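Local coordinates for Low temperature requirement C protein (Listeria monocytogenes, PDB 1Y9I) that is probably a phosphatidylglycerophosphatase, a putative membrane-bound lipid phosphatase with a binuclear metal site, built as a helical tetramer, at residues A[62-67]-A[99-104]. Sequence-based numbering, arbitrary orientation.
Sequences QNAVLT and EILALS. With CA (calcium ion), chain E.
With chi1 at 177°, L101 carries CG anti to its backbone N, which extends the isobutyl fork across to A64. Its two methyls divide over the alanine: CD1 packs on A64 CB at 3.6 Å, while CD2 lies 3.5 Å from A64 O. S104, turned by chi1 near +73° between its own N and carbonyl carbon, sets OG 3.8 Å from A64 CB, so the methyl meets one apolar and one polar neighbour. T67 adds a loose apolar touch, CB to L101 CD2 at 4.5 Å. Its OG1 turns back to donate to N63 O, which also accepts T67 N from the opposite face of the carbonyl plane; OG1 is further hydrogen-bonded to Y95 OH of the second subunit. The axes of 62-67 and 99-104 run roughly antiparallel (154°), 9.2 Å apart at closest approach, in a small, buried helix-to-helix contact of the all-helical bundle. Helix 97-106 also carries E99, which chelates calcium through OE1 and OE2 with D98, the backbone O of Y95 of the same chain and three waters; D98 also binds magnesium, making the site binuclear. Helix 59-76 is backed by helix 9-20 through L66, while A102 turns to helix 143-160 and V97 of the second subunit packs on L101.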
# COMPACT_ATOMS: atom_id res chain seq x y z
N GLN A 62 8.41 -0.73 15.11
CA GLN A 62 8.27 -0.16 16.44
C GLN A 62 7.28 1.00 16.47
O GLN A 62 6.47 1.10 17.39
CB GLN A 62 9.65 0.28 16.93
CG GLN A 62 10.60 -0.89 17.10
CD GLN A 62 12.05 -0.46 17.08
OE1 GLN A 62 12.35 0.73 17.17
NE2 GLN A 62 12.96 -1.43 16.98
N ASN A 63 7.34 1.85 15.45
CA ASN A 63 6.43 2.99 15.38
C ASN A 63 4.98 2.53 15.31
O ASN A 63 4.11 3.11 15.96
CB ASN A 63 6.75 3.86 14.15
CG ASN A 63 8.03 4.66 14.33
OD1 ASN A 63 8.37 5.06 15.44
ND2 ASN A 63 8.74 4.91 13.23
N ALA A 64 4.72 1.48 14.53
CA ALA A 64 3.37 0.95 14.38
C ALA A 64 2.90 0.28 15.67
O ALA A 64 1.74 0.43 16.06
CB ALA A 64 3.31 -0.03 13.22
N VAL A 65 3.79 -0.46 16.33
CA VAL A 65 3.44 -1.13 17.58
C VAL A 65 2.99 -0.11 18.63
O VAL A 65 1.95 -0.28 19.27
CB VAL A 65 4.63 -1.95 18.13
CG1 VAL A 65 4.33 -2.41 19.56
CG2 VAL A 65 4.90 -3.17 17.24
N LEU A 66 3.76 0.95 18.80
CA LEU A 66 3.43 1.98 19.79
C LEU A 66 2.15 2.72 19.45
O LEU A 66 1.29 2.92 20.32
CB LEU A 66 4.57 3.00 19.92
CG LEU A 66 5.59 2.71 21.03
CD1 LEU A 66 6.21 1.36 20.80
CD2 LEU A 66 6.66 3.80 21.04
N THR A 67 2.00 3.13 18.20
CA THR A 67 0.82 3.86 17.81
C THR A 67 -0.45 3.02 17.98
O THR A 67 -1.43 3.49 18.55
CB THR A 67 0.94 4.35 16.35
OG1 THR A 67 2.15 5.11 16.21
CG2 THR A 67 -0.24 5.24 15.97
N GLU A 99 -6.03 -2.31 10.17
CA GLU A 99 -5.45 -3.16 9.13
C GLU A 99 -4.41 -2.36 8.31
O GLU A 99 -3.43 -2.92 7.82
CB GLU A 99 -6.53 -3.69 8.19
CG GLU A 99 -7.43 -4.79 8.77
CD GLU A 99 -8.58 -4.26 9.64
OE1 GLU A 99 -8.70 -3.04 9.84
OE2 GLU A 99 -9.37 -5.09 10.13
N ILE A 100 -4.64 -1.06 8.17
CA ILE A 100 -3.73 -0.20 7.42
C ILE A 100 -2.40 -0.07 8.16
O ILE A 100 -1.33 -0.22 7.57
CB ILE A 100 -4.35 1.22 7.25
CG1 ILE A 100 -5.45 1.18 6.18
CG2 ILE A 100 -3.28 2.23 6.90
CD1 ILE A 100 -4.94 0.89 4.79
N LEU A 101 -2.47 0.21 9.45
CA LEU A 101 -1.27 0.36 10.26
C LEU A 101 -0.45 -0.92 10.25
O LEU A 101 0.77 -0.89 10.09
CB LEU A 101 -1.66 0.72 11.70
CG LEU A 101 -0.52 0.84 12.70
CD1 LEU A 101 0.41 1.99 12.31
CD2 LEU A 101 -1.11 1.07 14.09
N ALA A 102 -1.12 -2.06 10.41
CA ALA A 102 -0.45 -3.36 10.43
C ALA A 102 0.20 -3.72 9.09
O ALA A 102 1.22 -4.41 9.04
CB ALA A 102 -1.43 -4.44 10.84
N LEU A 103 -0.39 -3.26 7.98
CA LEU A 103 0.20 -3.58 6.69
C LEU A 103 1.59 -2.95 6.58
O LEU A 103 2.45 -3.46 5.87
CB LEU A 103 -0.69 -3.07 5.54
CG LEU A 103 -0.24 -3.55 4.16
CD1 LEU A 103 -0.54 -5.04 4.03
CD2 LEU A 103 -0.97 -2.78 3.06
N SER A 104 1.81 -1.85 7.30
CA SER A 104 3.11 -1.18 7.27
C SER A 104 4.18 -2.08 7.91
O SER A 104 5.37 -1.97 7.60
CB SER A 104 3.05 0.17 7.99
OG SER A 104 2.98 0.01 9.40
CA CA E . -10.52 -3.33 11.52
O HOH W 1 -10.88 -5.54 12.68
O HOH W 2 -12.31 -4.32 10.13
O HOH W 3 -11.92 -2.74 13.38